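Local atomic coordinates of type III effector HopA1 (Pseudomonas syringae pv. tomato str. DC3000, PDB entry 4RSX), a protein that is a type III effector, probably injected by the bacterium into plant host cells, whose molecular activity remains unclear. Residues 11-19 with 216-227; 99-107 with 130-141. All blocks are in the same frame, centred on the assembly; numbering follows the deposited sequence.

Interaction 1: residues 11-19 with 216-227; sequences FHEWAKQAE and GMSRAEVISDAL
Ile223 is the knob in this helix-helix packing: its side chain enters a hole formed by Phe11, Trp14, Ala15 and Ala18 of helix 2-19. The axes of segments 11-19 and 216-227 approach to 10.3 Å and cross at -57°, and the join is made by apolar side chains. The delta methyl of Ile223 lies over the indole face of Trp14 in a CH-pi contact, CD1 standing 3.6 Å from the centroid of the five-membered ring and close to its normal. From the other branch, Ile223 CG2 reaches Ala18 CB at 3.9 Å. Phe11 and Ile223 extend toward each other from opposite directions, Phe11 CE1 3.7 Å from Ile223 CG1, while the Phe11 ring edge also meets Val222 CG1 and the backbone oxygen of Arg219.

Farther along, Leu227 CD2 packs against Glu19 CB at 4.0 Å. Trp14 carries its indole anti to the backbone N (chi1 178°), which sends the six-membered ring across toward Arg219 and Ala220; its NE1 is held by Ile29 O of helix 26-35. The side chain of Arg219 meets the indole through CB, 3.7 Å from Trp14 CZ3, and then bends away, its guanidinium bonded to Pro252 O and Glu206 O. At the indole edge, Trp14 CH2 lies in plane with Gly216 O at 3.4 Å.

Interaction 2: residues 99-107 with 130-141; sequences IIPKHERRE and MATLIGKESAIT
The guanidinium of Arg105 is sandwiched between Pro101 CB, over the centre of one face, and Ser138 CA, offset toward the rim of the other, while its edge meets backbone carbonyls where helix 123-136 passes through a type I beta turn (Glu137 to Ile140) into strand 140-146. In this helix-turn-strand connection the helix packs on strand 96-101, and strand 140-146 is that strand's antiparallel neighbour in the sheet. Two nitrogens grip one oxygen end-on: Arg105 NH1 lies 2.8 Å and NH2 3.0 Å from Ile134 O. Arg105 NH1 also donates to Ile140 O at 2.7 Å, nearly along the C=O axis. All three hydrogen bonds run close to the guanidinium plane, which fixes its rotation, and the positive charge sits at the C-terminal end of helix 123-136, where the helix dipole would probably favour it. The Arg105 side chain is extended from CG to NE (chi2 170°, chi3 -179°), long enough to carry the group from the loop to the helix end.

Between strand 96-101 and the helix the contact is apolar. Ile99 CG2 meets Ile134 CD1 at 3.8 Å, the two side chains crossing at about a right angle, and Pro101 CD rests on Ile134 CG2 at 4.0 Å. At the strand start, Thr141 packs its CG2 3.6 Å from Arg106 O, and its hydroxyl bonds to Gln111. One water bridges the backbones, accepting from Arg105 N at 3.0 Å and donating to Thr141 O at 2.7 Å.

In the fold
Starting at the N terminus, helix 2-19 supplies the first half of interaction 1, but its partner segment 216-227, on helix 215-228, begins 197 residues after Glu19, so that contact closes a loop holding most of the chain. Within this loop lies interaction 2, a local closure: strand 96-101 and the loop after it meet helix 123-136 and the start of strand 140-146, with strand 111-116 in the intervening chain. The two are therefore nested and do not cross. Interaction 1 joins the N-terminal helix to a late one in the helical part; interaction 2 ties a helix to the seven-stranded antiparallel sheet. Their centres lie 33 Å apart, on opposite sides of the chain's centre, without touching.

Interaction 1: residues 11-19 with 216-227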
loop_
_atom_site.group_PDB
_atom_site.type_symbol
_atom_site.label_atom_id
_atom_site.label_comp_id
_atom_site.label_asym_id
_atom_site.label_seq_id
_atom_site.Cartn_x
_atom_site.Cartn_y
_atom_site.Cartn_z
ATOM N N PHE A 11 16.294 -0.119 -2.388
ATOM C CA PHE A 11 16.426 -0.732 -1.072
ATOM C C PHE A 11 17.838 -0.524 -0.530
ATOM O O PHE A 11 18.025 -0.153 0.634
ATOM C CB PHE A 11 16.103 -2.227 -1.169
ATOM C CG PHE A 11 16.249 -2.980 0.135
ATOM C CD1 PHE A 11 15.406 -2.719 1.204
ATOM C CD2 PHE A 11 17.228 -3.952 0.283
ATOM C CE1 PHE A 11 15.533 -3.412 2.409
ATOM C CE2 PHE A 11 17.365 -4.651 1.489
ATOM C CZ PHE A 11 16.512 -4.375 2.551
ATOM N N HIS A 12 18.838 -0.755 -1.373
ATOM C CA HIS A 12 20.223 -0.575 -0.946
ATOM C C HIS A 12 20.540 0.882 -0.565
ATOM O O HIS A 12 21.197 1.138 0.446
ATOM C CB HIS A 12 21.196 -1.086 -2.016
ATOM C CG HIS A 12 22.624 -1.078 -1.575
ATOM N ND1 HIS A 12 23.238 -2.175 -1.011
ATOM C CD2 HIS A 12 23.557 -0.093 -1.592
ATOM C CE1 HIS A 12 24.491 -1.875 -0.716
ATOM N NE2 HIS A 12 24.709 -0.619 -1.057
ATOM N N GLU A 13 20.065 1.833 -1.363
ATOM C CA GLU A 13 20.221 3.257 -1.023
ATOM C C GLU A 13 19.657 3.602 0.365
ATOM O O GLU A 13 20.328 4.248 1.184
ATOM C CB GLU A 13 19.570 4.150 -2.088
ATOM C CG GLU A 13 19.623 5.643 -1.730
ATOM C CD GLU A 13 21.053 6.141 -1.521
ATOM O OE1 GLU A 13 21.970 5.615 -2.185
ATOM O OE2 GLU A 13 21.270 7.057 -0.690
ATOM N N TRP A 14 18.417 3.165 0.607
ATOM C CA TRP A 14 17.739 3.314 1.893
ATOM C C TRP A 14 18.657 2.796 3.002
ATOM O O TRP A 14 18.887 3.474 4.018
ATOM C CB TRP A 14 16.433 2.499 1.848
ATOM C CG TRP A 14 15.603 2.482 3.107
ATOM C CD1 TRP A 14 15.808 3.212 4.245
ATOM C CD2 TRP A 14 14.414 1.695 3.345
ATOM N NE1 TRP A 14 14.828 2.926 5.170
ATOM C CE2 TRP A 14 13.965 2.003 4.645
ATOM C CE3 TRP A 14 13.695 0.766 2.577
ATOM C CZ2 TRP A 14 12.821 1.408 5.204
ATOM C CZ3 TRP A 14 12.563 0.173 3.135
ATOM C CH2 TRP A 14 12.138 0.498 4.440
ATOM N N ALA A 15 19.174 1.586 2.780
ATOM C CA ALA A 15 20.033 0.902 3.732
ATOM C C ALA A 15 21.329 1.681 3.992
ATOM O O ALA A 15 21.817 1.704 5.125
ATOM C CB ALA A 15 20.336 -0.504 3.239
ATOM N N LYS A 16 21.882 2.309 2.955
ATOM C CA LYS A 16 23.106 3.109 3.122
ATOM C C LYS A 16 22.846 4.353 3.964
ATOM O O LYS A 16 23.665 4.727 4.808
ATOM C CB LYS A 16 23.703 3.513 1.774
ATOM C CG LYS A 16 24.147 2.349 0.915
ATOM C CD LYS A 16 25.078 1.401 1.683
ATOM C CE LYS A 16 26.544 1.830 1.638
ATOM N NZ LYS A 16 27.460 0.669 1.933
ATOM N N GLN A 17 21.695 4.982 3.752
ATOM C CA GLN A 17 21.314 6.124 4.584
ATOM C C GLN A 17 21.108 5.702 6.038
ATOM O O GLN A 17 21.452 6.449 6.952
ATOM C CB GLN A 17 20.065 6.819 4.031
ATOM C CG GLN A 17 20.190 7.223 2.573
ATOM C CD GLN A 17 18.960 7.962 2.075
ATOM O OE1 GLN A 17 18.139 8.435 2.869
ATOM N NE2 GLN A 17 18.827 8.069 0.752
ATOM N N ALA A 18 20.551 4.508 6.257
ATOM C CA ALA A 18 20.415 3.998 7.622
ATOM C C ALA A 18 21.796 3.762 8.206
ATOM O O ALA A 18 22.049 4.048 9.377
ATOM C CB ALA A 18 19.588 2.684 7.659
ATOM N N GLU A 19 22.684 3.225 7.377
ATOM C CA GLU A 19 24.016 2.842 7.823
ATOM C C GLU A 19 24.831 4.073 8.184
ATOM O O GLU A 19 25.730 4.001 9.012
ATOM C CB GLU A 19 24.731 2.066 6.729
ATOM C CG GLU A 19 26.105 1.582 7.129
ATOM C CD GLU A 19 26.840 0.930 5.988
ATOM O OE1 GLU A 19 26.642 1.362 4.829
ATOM O OE2 GLU A 19 27.616 -0.018 6.247
ATOM N N GLY A 216 6.749 -0.947 4.729
ATOM C CA GLY A 216 7.829 -0.111 5.243
ATOM C C GLY A 216 8.514 -0.642 6.496
ATOM O O GLY A 216 9.754 -0.677 6.571
ATOM N N MET A 217 7.731 -1.058 7.487
ATOM C CA MET A 217 8.323 -1.503 8.743
ATOM C C MET A 217 8.993 -2.861 8.577
ATOM O O MET A 217 10.041 -3.120 9.189
ATOM C CB MET A 217 7.289 -1.522 9.888
ATOM C CG MET A 217 7.888 -1.823 11.283
ATOM S SD MET A 217 9.246 -0.708 11.812
ATOM C CE MET A 217 8.316 0.720 12.357
ATOM N N SER A 218 8.411 -3.723 7.742
ATOM C CA SER A 218 9.001 -5.043 7.539
ATOM C C SER A 218 10.365 -4.945 6.859
ATOM O O SER A 218 11.320 -5.619 7.267
ATOM C CB SER A 218 8.071 -5.984 6.764
ATOM O OG SER A 218 8.007 -5.651 5.393
ATOM N N ARG A 219 10.471 -4.102 5.834
ATOM C CA ARG A 219 11.747 -3.977 5.140
ATOM C C ARG A 219 12.722 -3.168 5.993
ATOM O O ARG A 219 13.930 -3.380 5.910
ATOM C CB ARG A 219 11.585 -3.339 3.751
ATOM C CG ARG A 219 10.560 -4.019 2.834
ATOM C CD ARG A 219 10.649 -5.522 2.913
ATOM N NE ARG A 219 10.135 -6.169 1.713
ATOM C CZ ARG A 219 8.944 -6.755 1.607
ATOM N NH1 ARG A 219 8.592 -7.316 0.460
ATOM N NH2 ARG A 219 8.106 -6.781 2.636
ATOM N N ALA A 220 12.200 -2.245 6.810
ATOM C CA ALA A 220 13.057 -1.485 7.724
ATOM C C ALA A 220 13.790 -2.465 8.631
ATOM O O ALA A 220 14.984 -2.295 8.939
ATOM C CB ALA A 220 12.229 -0.498 8.567
ATOM N N GLU A 221 13.070 -3.506 9.044
ATOM C CA GLU A 221 13.600 -4.442 10.026
ATOM C C GLU A 221 14.606 -5.415 9.414
ATOM O O GLU A 221 15.543 -5.851 10.083
ATOM C CB GLU A 221 12.455 -5.113 10.816
ATOM C CG GLU A 221 11.833 -4.107 11.818
ATOM C CD GLU A 221 10.536 -4.574 12.476
ATOM O OE1 GLU A 221 10.145 -3.978 13.513
ATOM O OE2 GLU A 221 9.899 -5.520 11.964
ATOM N N VAL A 222 14.438 -5.718 8.127
ATOM C CA VAL A 222 15.462 -6.445 7.383
ATOM C C VAL A 222 16.792 -5.661 7.442
ATOM O O VAL A 222 17.874 -6.243 7.645
ATOM C CB VAL A 222 15.037 -6.655 5.906
ATOM C CG1 VAL A 222 16.193 -7.174 5.069
ATOM C CG2 VAL A 222 13.849 -7.606 5.814
ATOM N N ILE A 223 16.702 -4.345 7.265
ATOM C CA ILE A 223 17.887 -3.491 7.275
ATOM C C ILE A 223 18.556 -3.485 8.652
ATOM O O ILE A 223 19.783 -3.577 8.747
ATOM C CB ILE A 223 17.541 -2.040 6.863
ATOM C CG1 ILE A 223 17.129 -1.984 5.389
ATOM C CG2 ILE A 223 18.733 -1.108 7.104
ATOM C CD1 ILE A 223 16.533 -0.646 4.981
ATOM N N SER A 224 17.754 -3.369 9.713
ATOM C CA SER A 224 18.270 -3.445 11.084
ATOM C C SER A 224 19.082 -4.710 11.286
ATOM O O SER A 224 20.181 -4.674 11.848
ATOM C CB SER A 224 17.130 -3.452 12.103
ATOM O OG SER A 224 16.413 -2.244 12.045
ATOM N N ASP A 225 18.526 -5.832 10.848
ATOM C CA ASP A 225 19.224 -7.102 10.964
ATOM C C ASP A 225 20.567 -7.065 10.245
ATOM O O ASP A 225 21.589 -7.433 10.820
ATOM C CB ASP A 225 18.370 -8.250 10.419
ATOM C CG ASP A 225 17.178 -8.564 11.306
ATOM O OD1 ASP A 225 17.191 -8.169 12.500
ATOM O OD2 ASP A 225 16.232 -9.212 10.801
ATOM N N ALA A 226 20.566 -6.617 8.991
ATOM C CA ALA A 226 21.804 -6.531 8.213
ATOM C C ALA A 226 22.855 -5.707 8.963
ATOM O O ALA A 226 24.017 -6.092 9.023
ATOM C CB ALA A 226 21.535 -5.936 6.832
ATOM N N LEU A 227 22.425 -4.593 9.555
ATOM C CA LEU A 227 23.319 -3.726 10.332
ATOM C C LEU A 227 23.902 -4.435 11.557
ATOM O O LEU A 227 25.001 -4.113 12.006
ATOM C CB LEU A 227 22.582 -2.458 10.772
ATOM C CG LEU A 227 22.230 -1.498 9.644
ATOM C CD1 LEU A 227 21.338 -0.355 10.126
ATOM C CD2 LEU A 227 23.512 -0.969 9.006
#

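Interaction 2: residues 99-107 with 130-141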
loop_
_atom_site.group_PDB
_atom_site.type_symbol
_atom_site.label_atom_id
_atom_site.label_comp_id
_atom_site.label_asym_id
_atom_site.label_seq_id
_atom_site.Cartn_x
_atom_site.Cartn_y
_atom_site.Cartn_z
ATOM N N ILE A 99 -12.376 -1.212 1.535
ATOM C CA ILE A 99 -13.404 -1.586 0.590
ATOM C C ILE A 99 -13.397 -3.101 0.538
ATOM O O ILE A 99 -12.395 -3.702 0.144
ATOM C CB ILE A 99 -13.026 -1.072 -0.793
ATOM C CG1 ILE A 99 -12.742 0.433 -0.728
ATOM C CG2 ILE A 99 -14.109 -1.415 -1.811
ATOM C CD1 ILE A 99 -12.007 0.972 -1.968
ATOM N N ILE A 100 -14.498 -3.726 0.937
ATOM C CA ILE A 100 -14.547 -5.179 1.049
ATOM C C ILE A 100 -15.716 -5.761 0.261
ATOM O O ILE A 100 -16.755 -5.106 0.101
ATOM C CB ILE A 100 -14.677 -5.631 2.524
ATOM C CG1 ILE A 100 -16.079 -5.338 3.053
ATOM C CG2 ILE A 100 -13.643 -4.934 3.394
ATOM C CD1 ILE A 100 -16.215 -5.594 4.533
ATOM N N PRO A 101 -15.549 -6.998 -0.238
ATOM C CA PRO A 101 -16.699 -7.669 -0.855
ATOM C C PRO A 101 -17.668 -8.043 0.249
ATOM O O PRO A 101 -17.223 -8.301 1.385
ATOM C CB PRO A 101 -16.092 -8.938 -1.457
ATOM C CG PRO A 101 -14.886 -9.238 -0.547
ATOM C CD PRO A 101 -14.351 -7.859 -0.179
ATOM N N LYS A 102 -18.959 -8.053 -0.082
ATOM C CA LYS A 102 -20.026 -8.450 0.834
ATOM C C LYS A 102 -19.731 -9.809 1.473
ATOM O O LYS A 102 -19.877 -9.994 2.687
ATOM C CB LYS A 102 -21.350 -8.486 0.056
ATOM C CG LYS A 102 -22.584 -8.909 0.841
ATOM C CD LYS A 102 -23.809 -8.869 -0.079
ATOM C CE LYS A 102 -25.016 -9.589 0.519
ATOM N NZ LYS A 102 -26.034 -9.907 -0.534
ATOM N N HIS A 103 -19.299 -10.761 0.656
ATOM C CA HIS A 103 -18.926 -12.066 1.180
ATOM C C HIS A 103 -17.416 -12.158 1.328
ATOM O O HIS A 103 -16.684 -12.212 0.343
ATOM C CB HIS A 103 -19.469 -13.186 0.292
ATOM C CG HIS A 103 -20.960 -13.171 0.164
ATOM N ND1 HIS A 103 -21.803 -13.413 1.232
ATOM C CD2 HIS A 103 -21.765 -12.927 -0.899
ATOM C CE1 HIS A 103 -23.058 -13.326 0.829
ATOM N NE2 HIS A 103 -23.064 -13.034 -0.458
ATOM N N GLU A 104 -16.970 -12.180 2.579
ATOM C CA GLU A 104 -15.551 -12.214 2.929
ATOM C C GLU A 104 -14.752 -13.272 2.162
ATOM O O GLU A 104 -15.208 -14.398 1.995
ATOM C CB GLU A 104 -15.392 -12.435 4.441
ATOM C CG GLU A 104 -13.948 -12.523 4.910
ATOM C CD GLU A 104 -13.823 -12.546 6.414
ATOM O OE1 GLU A 104 -13.463 -11.498 6.989
ATOM O OE2 GLU A 104 -14.081 -13.607 7.022
ATOM N N ARG A 105 -13.562 -12.892 1.703
ATOM C CA ARG A 105 -12.655 -13.815 1.029
ATOM C C ARG A 105 -11.459 -14.111 1.936
ATOM O O ARG A 105 -10.847 -13.190 2.464
ATOM C CB ARG A 105 -12.207 -13.213 -0.306
ATOM C CG ARG A 105 -13.390 -12.874 -1.217
ATOM C CD ARG A 105 -12.990 -12.064 -2.433
ATOM N NE ARG A 105 -14.158 -11.741 -3.259
ATOM C CZ ARG A 105 -14.254 -10.680 -4.055
ATOM N NH1 ARG A 105 -13.232 -9.825 -4.155
ATOM N NH2 ARG A 105 -15.371 -10.479 -4.757
ATOM N N ARG A 106 -11.147 -15.392 2.135
ATOM C CA ARG A 106 -10.005 -15.791 2.975
ATOM C C ARG A 106 -8.706 -15.219 2.404
ATOM O O ARG A 106 -8.521 -15.188 1.177
ATOM C CB ARG A 106 -9.919 -17.331 3.085
ATOM C CG ARG A 106 -8.713 -17.873 3.873
ATOM C CD ARG A 106 -8.499 -19.386 3.658
ATOM N NE ARG A 106 -7.116 -19.812 3.936
ATOM C CZ ARG A 106 -6.215 -20.164 3.008
ATOM N NH1 ARG A 106 -6.531 -20.163 1.714
ATOM N NH2 ARG A 106 -4.987 -20.533 3.372
ATOM N N GLU A 107 -7.824 -14.743 3.283
ATOM C CA GLU A 107 -6.512 -14.223 2.864
ATOM C C GLU A 107 -5.459 -15.326 2.874
ATOM O O GLU A 107 -5.371 -16.084 3.847
ATOM C CB GLU A 107 -6.035 -13.113 3.810
ATOM C CG GLU A 107 -6.883 -11.837 3.825
ATOM C CD GLU A 107 -6.372 -10.822 4.860
ATOM O OE1 GLU A 107 -5.307 -11.082 5.465
ATOM O OE2 GLU A 107 -7.021 -9.771 5.075
ATOM N N MET A 130 -11.685 0.799 -7.974
ATOM C CA MET A 130 -11.242 -0.241 -7.042
ATOM C C MET A 130 -12.423 -1.088 -6.582
ATOM O O MET A 130 -12.331 -2.316 -6.537
ATOM C CB MET A 130 -10.514 0.372 -5.837
ATOM C CG MET A 130 -9.126 0.900 -6.183
ATOM S SD MET A 130 -8.400 1.864 -4.836
ATOM C CE MET A 130 -8.120 0.541 -3.654
ATOM N N ALA A 131 -13.535 -0.434 -6.254
ATOM C CA ALA A 131 -14.740 -1.149 -5.830
ATOM C C ALA A 131 -15.263 -2.089 -6.929
ATOM O O ALA A 131 -15.623 -3.247 -6.665
ATOM C CB ALA A 131 -15.822 -0.168 -5.399
ATOM N N THR A 132 -15.300 -1.596 -8.161
ATOM C CA THR A 132 -15.745 -2.425 -9.276
ATOM C C THR A 132 -14.819 -3.644 -9.414
ATOM O O THR A 132 -15.278 -4.789 -9.497
ATOM C CB THR A 132 -15.763 -1.624 -10.584
ATOM O OG1 THR A 132 -16.590 -0.470 -10.413
ATOM C CG2 THR A 132 -16.298 -2.468 -11.743
ATOM N N LEU A 133 -13.518 -3.389 -9.408
ATOM C CA LEU A 133 -12.526 -4.440 -9.605
ATOM C C LEU A 133 -12.632 -5.471 -8.477
ATOM O O LEU A 133 -12.606 -6.683 -8.729
ATOM C CB LEU A 133 -11.123 -3.829 -9.686
ATOM C CG LEU A 133 -10.019 -4.690 -10.314
ATOM C CD1 LEU A 133 -10.415 -5.132 -11.723
ATOM C CD2 LEU A 133 -8.664 -3.959 -10.341
ATOM N N ILE A 134 -12.779 -4.996 -7.243
ATOM C CA ILE A 134 -12.951 -5.910 -6.115
ATOM C C ILE A 134 -14.231 -6.732 -6.261
ATOM O O ILE A 134 -14.251 -7.924 -5.938
ATOM C CB ILE A 134 -12.929 -5.156 -4.773
ATOM C CG1 ILE A 134 -11.517 -4.599 -4.530
ATOM C CG2 ILE A 134 -13.366 -6.062 -3.612
ATOM C CD1 ILE A 134 -11.462 -3.453 -3.543
ATOM N N GLY A 135 -15.299 -6.110 -6.760
ATOM C CA GLY A 135 -16.530 -6.848 -6.997
ATOM C C GLY A 135 -16.340 -8.035 -7.936
ATOM O O GLY A 135 -16.907 -9.114 -7.701
ATOM N N LYS A 136 -15.539 -7.835 -8.987
ATOM C CA LYS A 136 -15.389 -8.793 -10.082
ATOM C C LYS A 136 -14.308 -9.839 -9.844
ATOM O O LYS A 136 -14.411 -10.960 -10.342
ATOM C CB LYS A 136 -15.032 -8.058 -11.390
ATOM C CG LYS A 136 -16.156 -7.232 -12.038
ATOM C CD LYS A 136 -15.687 -6.706 -13.401
ATOM C CE LYS A 136 -16.495 -5.491 -13.874
ATOM N NZ LYS A 136 -17.968 -5.722 -13.844
ATOM N N GLU A 137 -13.267 -9.470 -9.102
ATOM C CA GLU A 137 -12.058 -10.288 -9.038
ATOM C C GLU A 137 -11.862 -10.897 -7.659
ATOM O O GLU A 137 -11.385 -10.222 -6.739
ATOM C CB GLU A 137 -10.835 -9.432 -9.393
ATOM C CG GLU A 137 -10.901 -8.770 -10.766
ATOM C CD GLU A 137 -10.544 -9.726 -11.901
ATOM O OE1 GLU A 137 -9.970 -10.810 -11.621
ATOM O OE2 GLU A 137 -10.823 -9.383 -13.079
ATOM N N SER A 138 -12.202 -12.172 -7.517
ATOM C CA SER A 138 -12.117 -12.840 -6.227
ATOM C C SER A 138 -10.687 -13.032 -5.722
ATOM O O SER A 138 -10.493 -13.382 -4.553
ATOM C CB SER A 138 -12.832 -14.201 -6.268
ATOM O OG SER A 138 -14.148 -14.069 -6.773
ATOM N N ALA A 139 -9.687 -12.832 -6.581
ATOM C CA ALA A 139 -8.301 -12.859 -6.095
ATOM C C ALA A 139 -8.036 -11.693 -5.133
ATOM O O ALA A 139 -7.157 -11.774 -4.276
ATOM C CB ALA A 139 -7.295 -12.862 -7.246
ATOM N N ILE A 140 -8.798 -10.609 -5.266
ATOM C CA ILE A 140 -8.622 -9.468 -4.368
ATOM C C ILE A 140 -9.472 -9.644 -3.104
ATOM O O ILE A 140 -10.700 -9.710 -3.176
ATOM C CB ILE A 140 -9.002 -8.150 -5.055
ATOM C CG1 ILE A 140 -8.270 -8.022 -6.393
ATOM C CG2 ILE A 140 -8.642 -6.969 -4.183
ATOM C CD1 ILE A 140 -8.615 -6.749 -7.137
ATOM N N THR A 141 -8.823 -9.705 -1.945
ATOM C CA THR A 141 -9.560 -9.883 -0.709
ATOM C C THR A 141 -10.169 -8.577 -0.211
ATOM O O THR A 141 -11.255 -8.596 0.382
ATOM C CB THR A 141 -8.694 -10.488 0.401
ATOM O OG1 THR A 141 -7.626 -9.592 0.716
ATOM C CG2 THR A 141 -8.123 -11.825 -0.040
HETATM O O HOH W 1 -12.560 -10.105 2.164
HETATM O O HOH W 2 -16.698 -13.421 -5.238
#